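Local coordinates for CrtC domain-containing protein (Fusarium vanettenii 77-13-4, PDB 7A0Q) that probably hydrates the isoflavonoid phytoalexin kievitone, as a lyase built from two lipocalin-like domains of the CrtC family, at residues W59-Y64 and V75-L80; W219-L224 and S234-S239; R272-A277 and D305-G310; T316-F321 and V339-S344. One frame throughout, in Å; residues are numbered along the deposited sequence.

Contact 1 of 4, residues W59-Y64 and V75-L80; sequences WWSSSY and VLAHYL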
# COMPACT_ATOMS: atom_id res chain seq x y z
N TRP A 59 4.31 8.14 2.79
CA TRP A 59 3.87 7.37 3.95
C TRP A 59 2.46 6.87 3.63
O TRP A 59 1.62 7.66 3.21
CB TRP A 59 3.87 8.23 5.23
CG TRP A 59 5.21 8.78 5.67
CD1 TRP A 59 6.02 8.26 6.64
CD2 TRP A 59 5.88 9.96 5.19
NE1 TRP A 59 7.15 9.04 6.79
CE2 TRP A 59 7.08 10.09 5.90
CE3 TRP A 59 5.58 10.91 4.20
CZ2 TRP A 59 7.99 11.13 5.67
CZ3 TRP A 59 6.47 11.96 3.98
CH2 TRP A 59 7.66 12.06 4.72
N TRP A 60 2.21 5.57 3.81
CA TRP A 60 1.04 4.95 3.20
C TRP A 60 0.54 3.79 4.06
O TRP A 60 1.35 3.03 4.59
CB TRP A 60 1.43 4.47 1.80
CG TRP A 60 0.40 3.92 0.89
CD1 TRP A 60 -0.16 4.55 -0.18
CD2 TRP A 60 -0.13 2.58 0.89
NE1 TRP A 60 -1.02 3.71 -0.84
CE2 TRP A 60 -1.02 2.49 -0.21
CE3 TRP A 60 0.06 1.46 1.70
CZ2 TRP A 60 -1.73 1.32 -0.50
CZ3 TRP A 60 -0.64 0.29 1.40
CH2 TRP A 60 -1.53 0.23 0.31
N SER A 61 -0.78 3.67 4.20
CA SER A 61 -1.34 2.55 4.94
C SER A 61 -2.62 2.06 4.28
O SER A 61 -3.43 2.86 3.80
CB SER A 61 -1.61 2.90 6.42
OG SER A 61 -2.58 3.92 6.60
N SER A 62 -2.78 0.74 4.26
CA SER A 62 -4.04 0.11 3.89
C SER A 62 -4.47 -0.82 5.02
O SER A 62 -3.78 -1.80 5.33
CB SER A 62 -3.92 -0.62 2.55
OG SER A 62 -3.03 -1.73 2.63
N SER A 63 -5.59 -0.49 5.66
CA SER A 63 -6.08 -1.26 6.80
C SER A 63 -7.22 -2.15 6.35
O SER A 63 -8.19 -1.67 5.75
CB SER A 63 -6.55 -0.34 7.93
OG SER A 63 -5.48 0.44 8.43
N TYR A 64 -7.08 -3.45 6.61
CA TYR A 64 -8.10 -4.45 6.34
C TYR A 64 -8.82 -4.70 7.66
O TYR A 64 -8.25 -5.31 8.57
CB TYR A 64 -7.46 -5.72 5.80
CG TYR A 64 -6.59 -5.52 4.57
CD1 TYR A 64 -5.26 -5.14 4.68
CD2 TYR A 64 -7.13 -5.70 3.30
CE1 TYR A 64 -4.47 -4.96 3.54
CE2 TYR A 64 -6.37 -5.52 2.16
CZ TYR A 64 -5.04 -5.15 2.28
OH TYR A 64 -4.32 -4.99 1.13
N VAL A 75 -9.48 0.55 4.37
CA VAL A 75 -9.28 1.98 4.58
C VAL A 75 -7.86 2.35 4.16
O VAL A 75 -6.90 1.74 4.63
CB VAL A 75 -9.53 2.39 6.04
CG1 VAL A 75 -9.26 3.87 6.22
CG2 VAL A 75 -10.97 2.08 6.42
N LEU A 76 -7.75 3.36 3.31
CA LEU A 76 -6.47 3.80 2.78
C LEU A 76 -6.12 5.18 3.31
O LEU A 76 -7.00 6.05 3.41
CB LEU A 76 -6.53 3.87 1.26
CG LEU A 76 -6.19 2.62 0.45
CD1 LEU A 76 -6.79 1.34 1.03
CD2 LEU A 76 -6.71 2.85 -0.93
N ALA A 77 -4.85 5.39 3.65
CA ALA A 77 -4.34 6.71 4.01
C ALA A 77 -2.99 6.89 3.34
O ALA A 77 -2.17 5.97 3.35
CB ALA A 77 -4.19 6.87 5.52
N HIS A 78 -2.74 8.08 2.79
CA HIS A 78 -1.48 8.30 2.07
C HIS A 78 -1.09 9.76 2.13
O HIS A 78 -1.89 10.63 1.75
CB HIS A 78 -1.64 7.85 0.62
CG HIS A 78 -0.43 8.12 -0.22
ND1 HIS A 78 -0.51 8.60 -1.51
CD2 HIS A 78 0.89 7.97 0.04
CE1 HIS A 78 0.71 8.73 -2.01
NE2 HIS A 78 1.58 8.36 -1.08
N TYR A 79 0.14 10.04 2.57
CA TYR A 79 0.72 11.38 2.51
C TYR A 79 1.93 11.36 1.59
O TYR A 79 2.79 10.49 1.71
CB TYR A 79 1.16 11.87 3.90
CG TYR A 79 1.71 13.29 3.91
CD1 TYR A 79 3.04 13.54 3.59
CD2 TYR A 79 0.90 14.36 4.25
CE1 TYR A 79 3.56 14.84 3.61
CE2 TYR A 79 1.40 15.66 4.28
CZ TYR A 79 2.72 15.89 3.95
OH TYR A 79 3.21 17.18 3.99
N LEU A 80 2.00 12.33 0.68
CA LEU A 80 3.13 12.45 -0.24
C LEU A 80 3.77 13.82 -0.09
O LEU A 80 3.07 14.85 -0.18
CB LEU A 80 2.69 12.22 -1.69
CG LEU A 80 3.84 12.31 -2.70
CD1 LEU A 80 4.79 11.13 -2.54
CD2 LEU A 80 3.32 12.37 -4.13
O HOH W 1 -5.03 2.70 6.68

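Contact 2 of 4, residues W219-L224 and S234-S239; sequences WTWFQL and SAWIFS. With NAG (2-acetamido-2-deoxy-beta-D-glucopyranose), chain C.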
# COMPACT_ATOMS: atom_id res chain seq x y z
N TRP A 219 2.93 3.02 -13.31
CA TRP A 219 3.23 1.69 -12.80
C TRP A 219 1.97 1.02 -12.31
O TRP A 219 0.93 1.66 -12.11
CB TRP A 219 4.27 1.74 -11.66
CG TRP A 219 3.84 2.53 -10.43
CD1 TRP A 219 3.05 2.10 -9.40
CD2 TRP A 219 4.23 3.87 -10.10
NE1 TRP A 219 2.91 3.09 -8.46
CE2 TRP A 219 3.62 4.19 -8.86
CE3 TRP A 219 5.01 4.84 -10.73
CZ2 TRP A 219 3.79 5.43 -8.24
CZ3 TRP A 219 5.17 6.07 -10.12
CH2 TRP A 219 4.56 6.35 -8.89
N THR A 220 2.08 -0.28 -12.10
CA THR A 220 1.13 -1.04 -11.28
C THR A 220 1.92 -1.68 -10.15
O THR A 220 3.00 -2.24 -10.38
CB THR A 220 0.40 -2.10 -12.10
OG1 THR A 220 -0.32 -1.47 -13.17
CG2 THR A 220 -0.59 -2.88 -11.22
N TRP A 221 1.37 -1.58 -8.93
CA TRP A 221 1.93 -2.23 -7.75
C TRP A 221 0.87 -3.14 -7.15
O TRP A 221 -0.28 -2.74 -6.97
CB TRP A 221 2.38 -1.19 -6.72
CG TRP A 221 2.93 -1.75 -5.42
CD1 TRP A 221 4.11 -2.43 -5.26
CD2 TRP A 221 2.35 -1.64 -4.11
NE1 TRP A 221 4.29 -2.76 -3.93
CE2 TRP A 221 3.23 -2.29 -3.21
CE3 TRP A 221 1.18 -1.06 -3.62
CZ2 TRP A 221 2.97 -2.37 -1.84
CZ3 TRP A 221 0.91 -1.13 -2.24
CH2 TRP A 221 1.80 -1.80 -1.37
N PHE A 222 1.28 -4.36 -6.80
CA PHE A 222 0.43 -5.31 -6.11
C PHE A 222 0.94 -5.57 -4.70
O PHE A 222 2.15 -5.79 -4.49
CB PHE A 222 0.35 -6.65 -6.85
CG PHE A 222 -0.39 -6.59 -8.14
CD1 PHE A 222 -1.77 -6.72 -8.17
CD2 PHE A 222 0.30 -6.42 -9.34
CE1 PHE A 222 -2.47 -6.67 -9.37
CE2 PHE A 222 -0.39 -6.38 -10.55
CZ PHE A 222 -1.77 -6.51 -10.57
N GLN A 223 0.01 -5.62 -3.76
CA GLN A 223 0.25 -5.98 -2.37
C GLN A 223 -0.62 -7.20 -2.09
O GLN A 223 -1.85 -7.07 -2.06
CB GLN A 223 -0.11 -4.82 -1.46
CG GLN A 223 0.00 -5.14 0.02
CD GLN A 223 -0.99 -4.38 0.88
OE1 GLN A 223 -1.67 -4.97 1.71
NE2 GLN A 223 -1.05 -3.05 0.71
N LEU A 224 -0.02 -8.37 -1.90
CA LEU A 224 -0.80 -9.61 -1.84
C LEU A 224 -0.62 -10.35 -0.52
O LEU A 224 0.50 -10.48 -0.00
CB LEU A 224 -0.44 -10.55 -3.00
CG LEU A 224 -0.49 -9.92 -4.40
CD1 LEU A 224 -0.06 -10.94 -5.45
CD2 LEU A 224 -1.88 -9.31 -4.71
N SER A 234 5.04 -8.01 -2.53
CA SER A 234 5.07 -6.61 -2.96
C SER A 234 5.67 -6.59 -4.36
O SER A 234 6.86 -6.86 -4.53
CB SER A 234 5.90 -5.78 -1.98
OG SER A 234 6.08 -4.45 -2.41
N ALA A 235 4.84 -6.33 -5.38
CA ALA A 235 5.24 -6.56 -6.76
C ALA A 235 5.11 -5.27 -7.57
O ALA A 235 4.07 -4.61 -7.52
CB ALA A 235 4.38 -7.65 -7.41
N TRP A 236 6.14 -4.97 -8.36
CA TRP A 236 6.18 -3.74 -9.16
C TRP A 236 6.29 -4.07 -10.64
O TRP A 236 7.10 -4.91 -11.04
CB TRP A 236 7.39 -2.88 -8.78
CG TRP A 236 7.30 -2.17 -7.45
CD1 TRP A 236 7.75 -2.62 -6.25
CD2 TRP A 236 6.78 -0.86 -7.23
NE1 TRP A 236 7.52 -1.67 -5.27
CE2 TRP A 236 6.93 -0.58 -5.85
CE3 TRP A 236 6.19 0.11 -8.06
CZ2 TRP A 236 6.52 0.63 -5.29
CZ3 TRP A 236 5.80 1.31 -7.50
CH2 TRP A 236 5.95 1.56 -6.13
N ILE A 237 5.53 -3.33 -11.46
CA ILE A 237 5.64 -3.43 -12.92
C ILE A 237 5.67 -2.01 -13.48
O ILE A 237 4.77 -1.21 -13.22
CB ILE A 237 4.47 -4.22 -13.54
CG1 ILE A 237 4.30 -5.57 -12.84
CG2 ILE A 237 4.70 -4.41 -15.03
CD1 ILE A 237 3.26 -5.54 -11.73
N PHE A 238 6.71 -1.70 -14.27
CA PHE A 238 6.80 -0.40 -14.94
C PHE A 238 7.97 -0.45 -15.91
O PHE A 238 8.85 -1.30 -15.81
CB PHE A 238 6.98 0.77 -13.95
CG PHE A 238 8.16 0.62 -13.02
CD1 PHE A 238 9.43 1.01 -13.41
CD2 PHE A 238 7.98 0.10 -11.73
CE1 PHE A 238 10.52 0.89 -12.56
CE2 PHE A 238 9.08 -0.04 -10.87
CZ PHE A 238 10.34 0.36 -11.28
N SER A 239 7.97 0.49 -16.85
CA SER A 239 9.06 0.58 -17.82
C SER A 239 10.17 1.48 -17.30
O SER A 239 9.92 2.49 -16.63
CB SER A 239 8.54 1.13 -19.15
OG SER A 239 7.54 0.29 -19.68
C1 NAG C . 1.63 2.18 -18.23
C2 NAG C . 1.11 0.76 -18.10
C3 NAG C . 0.97 0.11 -19.48
C4 NAG C . 0.18 0.99 -20.45
C5 NAG C . 0.68 2.43 -20.44
C6 NAG C . -0.25 3.37 -21.17
C7 NAG C . 1.62 -0.62 -16.13
C8 NAG C . 2.65 -1.47 -15.46
N2 NAG C . 1.99 -0.06 -17.28
O3 NAG C . 0.32 -1.14 -19.33
O4 NAG C . 0.38 0.50 -21.77
O5 NAG C . 0.76 2.93 -19.09
O6 NAG C . -1.55 3.33 -20.59
O7 NAG C . 0.51 -0.43 -15.64

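Contact 3 of 4, residues R272-A277 and D305-G310; sequences RTYESA and DQELVG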
# COMPACT_ATOMS: atom_id res chain seq x y z
N ARG A 272 -13.13 -6.08 -18.19
CA ARG A 272 -13.77 -5.13 -17.30
C ARG A 272 -12.85 -3.93 -17.12
O ARG A 272 -11.63 -4.09 -16.98
CB ARG A 272 -14.07 -5.74 -15.93
CG ARG A 272 -14.83 -7.05 -15.96
CD ARG A 272 -15.24 -7.46 -14.56
NE ARG A 272 -14.10 -7.49 -13.65
CZ ARG A 272 -14.14 -7.06 -12.39
NH1 ARG A 272 -15.26 -6.56 -11.89
NH2 ARG A 272 -13.05 -7.13 -11.63
N THR A 273 -13.42 -2.73 -17.15
CA THR A 273 -12.62 -1.52 -17.06
C THR A 273 -13.32 -0.52 -16.16
O THR A 273 -14.52 -0.63 -15.88
CB THR A 273 -12.37 -0.88 -18.44
OG1 THR A 273 -13.62 -0.56 -19.06
CG2 THR A 273 -11.57 -1.81 -19.34
N TYR A 274 -12.55 0.47 -15.72
CA TYR A 274 -13.08 1.65 -15.05
C TYR A 274 -12.44 2.88 -15.69
O TYR A 274 -11.22 3.04 -15.65
CB TYR A 274 -12.80 1.64 -13.54
CG TYR A 274 -13.38 2.87 -12.87
CD1 TYR A 274 -14.76 3.05 -12.79
CD2 TYR A 274 -12.56 3.87 -12.36
CE1 TYR A 274 -15.31 4.17 -12.21
CE2 TYR A 274 -13.10 5.00 -11.76
CZ TYR A 274 -14.48 5.14 -11.70
OH TYR A 274 -15.05 6.26 -11.11
N GLU A 275 -13.27 3.75 -16.27
CA GLU A 275 -12.75 5.00 -16.80
C GLU A 275 -12.53 5.99 -15.67
O GLU A 275 -13.41 6.21 -14.85
CB GLU A 275 -13.71 5.58 -17.85
CG GLU A 275 -13.89 4.72 -19.08
CD GLU A 275 -12.69 4.75 -20.01
OE1 GLU A 275 -11.79 5.60 -19.81
OE2 GLU A 275 -12.64 3.93 -20.96
N SER A 276 -11.33 6.58 -15.65
CA SER A 276 -10.99 7.59 -14.65
C SER A 276 -11.96 8.77 -14.71
O SER A 276 -12.37 9.20 -15.79
CB SER A 276 -9.57 8.08 -14.88
OG SER A 276 -9.25 9.13 -13.99
N ALA A 277 -12.29 9.30 -13.53
CA ALA A 277 -13.07 10.54 -13.48
C ALA A 277 -12.34 11.70 -14.13
O ALA A 277 -12.98 12.69 -14.50
CB ALA A 277 -13.40 10.88 -12.02
N ASP A 305 -15.27 1.22 -9.11
CA ASP A 305 -14.79 2.55 -8.72
C ASP A 305 -14.01 2.43 -7.41
O ASP A 305 -14.59 2.27 -6.33
CB ASP A 305 -15.96 3.51 -8.58
CG ASP A 305 -15.53 4.91 -8.13
OD1 ASP A 305 -14.31 5.20 -8.11
OD2 ASP A 305 -16.43 5.72 -7.80
N GLN A 306 -12.68 2.51 -7.51
CA GLN A 306 -11.80 2.63 -6.35
C GLN A 306 -10.67 3.61 -6.68
O GLN A 306 -9.49 3.35 -6.41
CB GLN A 306 -11.24 1.28 -5.92
CG GLN A 306 -12.30 0.21 -5.66
CD GLN A 306 -11.72 -1.05 -5.05
OE1 GLN A 306 -11.33 -1.06 -3.88
NE2 GLN A 306 -11.63 -2.11 -5.85
N GLU A 307 -11.03 4.75 -7.26
CA GLU A 307 -10.07 5.74 -7.73
C GLU A 307 -10.02 6.95 -6.80
O GLU A 307 -11.04 7.60 -6.56
CB GLU A 307 -10.40 6.20 -9.15
CG GLU A 307 -9.38 7.18 -9.70
CD GLU A 307 -9.81 7.77 -11.03
OE1 GLU A 307 -11.03 7.98 -11.22
OE2 GLU A 307 -8.92 8.03 -11.86
N LEU A 308 -8.82 7.26 -6.31
CA LEU A 308 -8.55 8.53 -5.66
C LEU A 308 -8.36 9.59 -6.74
O LEU A 308 -7.44 9.48 -7.55
CB LEU A 308 -7.29 8.43 -4.79
CG LEU A 308 -7.22 7.26 -3.81
CD1 LEU A 308 -5.88 7.20 -3.11
CD2 LEU A 308 -8.31 7.41 -2.79
N VAL A 309 -9.22 10.61 -6.75
CA VAL A 309 -9.29 11.55 -7.86
C VAL A 309 -8.58 12.83 -7.48
O VAL A 309 -9.04 13.59 -6.61
CB VAL A 309 -10.74 11.84 -8.27
CG1 VAL A 309 -10.75 12.84 -9.42
CG2 VAL A 309 -11.44 10.55 -8.66
N GLY A 310 -7.46 13.11 -8.15
CA GLY A 310 -6.70 14.31 -7.91
C GLY A 310 -6.92 15.33 -9.02
O GLY A 310 -7.69 15.13 -9.95
O HOH W 2 -13.49 8.13 -10.22

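Contact 4 of 4, residues T316-F321 and V339-S344; sequences TAYEGF and VEIVYS. With NAG (2-acetamido-2-deoxy-beta-D-glucopyranose), chain C; IMD (imidazole), chain F.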
# COMPACT_ATOMS: atom_id res chain seq x y z
N THR A 316 -3.56 11.40 -8.53
CA THR A 316 -4.62 10.47 -8.87
C THR A 316 -4.10 9.04 -8.81
O THR A 316 -2.96 8.77 -9.20
CB THR A 316 -5.17 10.77 -10.28
OG1 THR A 316 -5.70 12.10 -10.30
CG2 THR A 316 -6.25 9.80 -10.69
N ALA A 317 -4.93 8.11 -8.31
CA ALA A 317 -4.50 6.72 -8.34
C ALA A 317 -5.70 5.79 -8.27
O ALA A 317 -6.67 6.08 -7.57
CB ALA A 317 -3.55 6.40 -7.18
N TYR A 318 -5.61 4.67 -8.98
CA TYR A 318 -6.49 3.55 -8.67
C TYR A 318 -5.88 2.80 -7.49
O TYR A 318 -4.75 2.32 -7.57
CB TYR A 318 -6.66 2.62 -9.88
CG TYR A 318 -7.87 1.72 -9.71
CD1 TYR A 318 -7.75 0.48 -9.09
CD2 TYR A 318 -9.13 2.14 -10.13
CE1 TYR A 318 -8.86 -0.34 -8.92
CE2 TYR A 318 -10.25 1.33 -9.96
CZ TYR A 318 -10.11 0.10 -9.34
OH TYR A 318 -11.22 -0.70 -9.16
N GLU A 319 -6.61 2.74 -6.38
CA GLU A 319 -6.12 2.09 -5.17
C GLU A 319 -7.20 1.13 -4.72
O GLU A 319 -8.08 1.50 -3.93
CB GLU A 319 -5.77 3.10 -4.10
CG GLU A 319 -4.75 4.11 -4.51
CD GLU A 319 -3.34 3.64 -4.27
OE1 GLU A 319 -3.16 2.50 -3.77
OE2 GLU A 319 -2.42 4.42 -4.57
N GLY A 320 -7.14 -0.10 -5.21
CA GLY A 320 -8.28 -0.99 -5.15
C GLY A 320 -8.06 -2.28 -4.38
O GLY A 320 -7.05 -2.96 -4.56
N PHE A 321 -9.01 -2.60 -3.52
CA PHE A 321 -9.07 -3.93 -2.94
C PHE A 321 -9.28 -4.96 -4.04
O PHE A 321 -10.08 -4.75 -4.96
CB PHE A 321 -10.22 -4.00 -1.93
CG PHE A 321 -10.34 -5.30 -1.20
CD1 PHE A 321 -9.29 -5.78 -0.43
CD2 PHE A 321 -11.51 -6.04 -1.26
CE1 PHE A 321 -9.41 -6.97 0.27
CE2 PHE A 321 -11.65 -7.24 -0.58
CZ PHE A 321 -10.60 -7.71 0.19
N VAL A 339 -4.32 -3.43 -5.37
CA VAL A 339 -3.63 -3.01 -6.58
C VAL A 339 -3.58 -1.49 -6.60
O VAL A 339 -4.58 -0.82 -6.30
CB VAL A 339 -4.29 -3.56 -7.86
CG1 VAL A 339 -5.71 -3.03 -8.02
CG2 VAL A 339 -3.43 -3.19 -9.06
N GLU A 340 -2.40 -0.95 -6.89
CA GLU A 340 -2.22 0.47 -7.12
C GLU A 340 -1.87 0.69 -8.58
O GLU A 340 -0.97 0.03 -9.11
CB GLU A 340 -1.12 1.04 -6.22
CG GLU A 340 -0.72 2.44 -6.58
CD GLU A 340 0.33 2.98 -5.64
OE1 GLU A 340 -0.05 3.53 -4.59
OE2 GLU A 340 1.53 2.83 -5.94
N ILE A 341 -2.60 1.60 -9.23
CA ILE A 341 -2.30 2.01 -10.60
C ILE A 341 -2.09 3.50 -10.59
O ILE A 341 -3.00 4.27 -10.25
CB ILE A 341 -3.42 1.63 -11.59
CG1 ILE A 341 -3.80 0.16 -11.44
CG2 ILE A 341 -2.96 1.91 -13.00
CD1 ILE A 341 -4.97 -0.26 -12.33
N VAL A 342 -0.88 3.93 -10.95
CA VAL A 342 -0.48 5.32 -10.86
C VAL A 342 0.13 5.75 -12.18
O VAL A 342 0.94 5.02 -12.76
CB VAL A 342 0.52 5.57 -9.71
CG1 VAL A 342 1.17 6.96 -9.84
CG2 VAL A 342 -0.16 5.41 -8.36
N TYR A 343 -0.26 6.93 -12.65
CA TYR A 343 0.42 7.67 -13.71
C TYR A 343 1.06 8.90 -13.08
O TYR A 343 0.36 9.72 -12.47
CB TYR A 343 -0.57 8.07 -14.81
CG TYR A 343 -1.02 6.89 -15.63
CD1 TYR A 343 -1.94 5.98 -15.14
CD2 TYR A 343 -0.49 6.68 -16.90
CE1 TYR A 343 -2.33 4.87 -15.90
CE2 TYR A 343 -0.87 5.59 -17.65
CZ TYR A 343 -1.80 4.70 -17.17
OH TYR A 343 -2.16 3.62 -17.94
N SER A 344 2.38 9.02 -13.20
CA SER A 344 3.02 10.26 -12.78
C SER A 344 2.87 11.33 -13.84
O SER A 344 3.06 12.51 -13.54
CB SER A 344 4.50 10.03 -12.45
OG SER A 344 5.24 9.72 -13.62
C1 NAG C . 1.63 2.18 -18.23
C2 NAG C . 1.11 0.76 -18.10
C3 NAG C . 0.97 0.11 -19.48
C4 NAG C . 0.18 0.99 -20.45
C5 NAG C . 0.68 2.43 -20.44
C6 NAG C . -0.25 3.37 -21.17
C7 NAG C . 1.62 -0.62 -16.13
C8 NAG C . 2.65 -1.47 -15.46
N2 NAG C . 1.99 -0.06 -17.28
O3 NAG C . 0.32 -1.14 -19.33
O4 NAG C . 0.38 0.50 -21.77
O5 NAG C . 0.76 2.93 -19.09
O6 NAG C . -1.55 3.33 -20.59
O7 NAG C . 0.51 -0.43 -15.64
N1 IMD F . 2.62 2.16 -3.65
C2 IMD F . 3.64 1.39 -3.21
N3 IMD F . 3.55 1.29 -1.86
C4 IMD F . 2.48 1.98 -1.45
C5 IMD F . 1.89 2.54 -2.58
O HOH W 3 -2.28 8.68 -11.79

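Contact 1 of 4, residues W59-Y64 and V75-L80
Trp-60 and His-78 both set CG anti to their backbone N (chi1 -174° and 176°), and this puts both CG atoms on the same face of an antiparallel pair, where the side chains cross at about a right angle. The evidence for an offset edge-to-face meeting is the 63° between the ring planes, with the edge of Trp-60 turned to the face of His-78; Trp-60 CD1 makes the touch, 3.6 Å from His-78 CG. The His-78 ring is fixed in rotation at both nitrogens, ND1 by Arg-89 and NE2 by Ser-58. On the other face Trp-59 CE3 lies 3.7 Å from Tyr-79 CD1, the two side chains running side by side with oblique planes. Farther along that face one water links Ser-61 OG (2.7 Å), Ser-63 OG (2.9 Å) and Val-75 O, to which it donates; the hydroxyls also bond Ser-138 and Thr-203. Six backbone bonds hold the register, two in each of the pairs Trp-59/Tyr-79, Ser-61/Ala-77 and Ser-63/Val-75; Ser-63 N to Val-75 O measures 2.8 Å and is nearly straight. This is a regular antiparallel beta hairpin of strands 58-66 and 72-81. Strand 202-210 pairs with its first arm and strand 86-94 with its second, strand 145-152 covers the face of Ser-61, Ser-63 and Val-75, and strand 331-343 packs against Trp-60 and Leu-76.

Contact 2 of 4, residues W219-L224 and S234-S239
Trp-221 and Trp-219 meet Trp-236 in different ways: Trp-221 CD1 sits 3.4 Å above one face of the Trp-236 ring, offset toward its rim, whereas Trp-236 turns its own edge to a face of Trp-219. In that edge-to-face pair the planes stand at 59°, and Trp-236 CZ3 comes 3.4 Å from Trp-219 CD1. This aromatic cluster belongs to the hairpin of strands 218-225 and 232-240, the first two strands of an eight-stranded antiparallel barrel in the lipocalin-like domain. Trp-221 CB also makes a CH-pi contact over the six-membered ring of Trp-236, 4.3 Å from its centroid and 11° off the normal. Two indole nitrogens find partners outside the hairpin: Trp-219 NE1 with Glu-340 and Trp-236 NE1 with Glu-175. Phe-222 occupies the other face of the sheet with Ala-235 and Ile-237, and takes Ile-237 CD1 at its ring edge, 3.9 Å from CD2. There too Thr-220 OG1 donates to O7 of the attached glycan's NAG at 2.8 Å. At the edge of Trp-221, NE1 donates to Ser-234 OG over 2.9 Å, the oxygen only 7° out of the indole plane; the same OG bonds Asn-160.

Contact 3 of 4, residues R272-A277 and D305-G310
Glu-307 reaches across to Ser-276 and Ala-277 with an extended side chain, CG anti to the backbone N and CD anti to CA (chi2 -172°). Its CB lies 3.9 Å from Tyr-274 CE2. Beyond CG, the carboxylate carbon CD is 3.3 Å from Ser-276 OG, and the two oxygens then divide their partners. OE1 has two donors: it accepts Ala-277 N at 2.9 Å through its syn lone pair, on a nearly straight bond of 166°, and accepts a second hydrogen bond from a water that also bonds Tyr-274 OH. OE2 accepts Ser-276 OG, modelled at a separation so short that its value is doubtful, and bonds Tyr-283 OH of the strand between. The segments lie at the ends of barrel strands 259-275 and 295-308 of the lipocalin-like domain and run into loop; these strands are not direct neighbours, since strand 282-291 comes between them. No backbone-to-backbone bond joins the two segments; side chains and water bridge the end of that strand. Tyr-274 adds a second patch: Asp-305 CA makes a CH-pi contact with one face, 4.0 Å from the centroid and close to the ring normal. The Asp-305 carboxylate lies 9° from parallel to the phenol plane, with Asp-305 CB 3.7 Å from Tyr-274 CE1. Asp-305 OD1 also receives a weak bond from Glu-307 N. At the far end Ala-277 CB packs on Val-309 CG2 at 3.9 Å.

Contact 4 of 4, residues T316-F321 and V339-S344
The hairpin of strands 317-328 and 331-343, the last two of the eight-stranded barrel, brings Glu-319 and Glu-340 together on one face. Their side chains run the same way, side by side, with carboxylate planes 85° apart. Glu-319 OE2 stands 2.5 Å from Glu-340 OE1, an unusually close approach of two carboxylate oxygens. Glu-319 bends at chi2 (-87°), which turns CD toward its partner: CD is 3.7 Å from Glu-340 CG. Glu-340 OE2 accepts N1 of a bound imidazole at 2.6 Å. The imidazole, which bonds Asp-206 as well, probably came from the crystallisation liquor. On the other face Tyr-318 CB packs on Ile-341 CB at 3.8 Å, and its ring edge faces Val-339 CG1. Four backbone bonds join the Tyr-318/Ile-341 and Gly-320/Val-339 pairs; Gly-320 N to Val-339 O is the straightest. Past the paired residues, one water accepts from Tyr-343 N and donates to Thr-316 O, while Tyr-343 OH bonds NAG O6 at 2.7 Å. Axes 4.7 Å apart and antiparallel (178°), in strands consecutive along the chain, make the hairpin that ends a lipocalin-like barrel.

How the contacts relate
The four contacts follow one another along the chain. Contacts 2, 3 and 4 share the eight-stranded lipocalin-like barrel, whereas contact 1 lies in the preceding set of antiparallel strands. Contact 4 is central: its centre lies about 10 Å from that of contact 2, about 9 Å from contact 3 and about 12 Å from contact 1. Strand 331-343 pairs with strand 218-225, joining last strand to first and closing the barrel, while strand 317-328 pairs with 295-308. Contact 1 meets contact 2 where Tyr-64 and Ser-62 bond Gln-223, and contact 4 where Leu-76 packs on Glu-319. The two domains thus abut through side chains, and imidazole bound between them at Glu-340 and Asp-206 may mark a pocket.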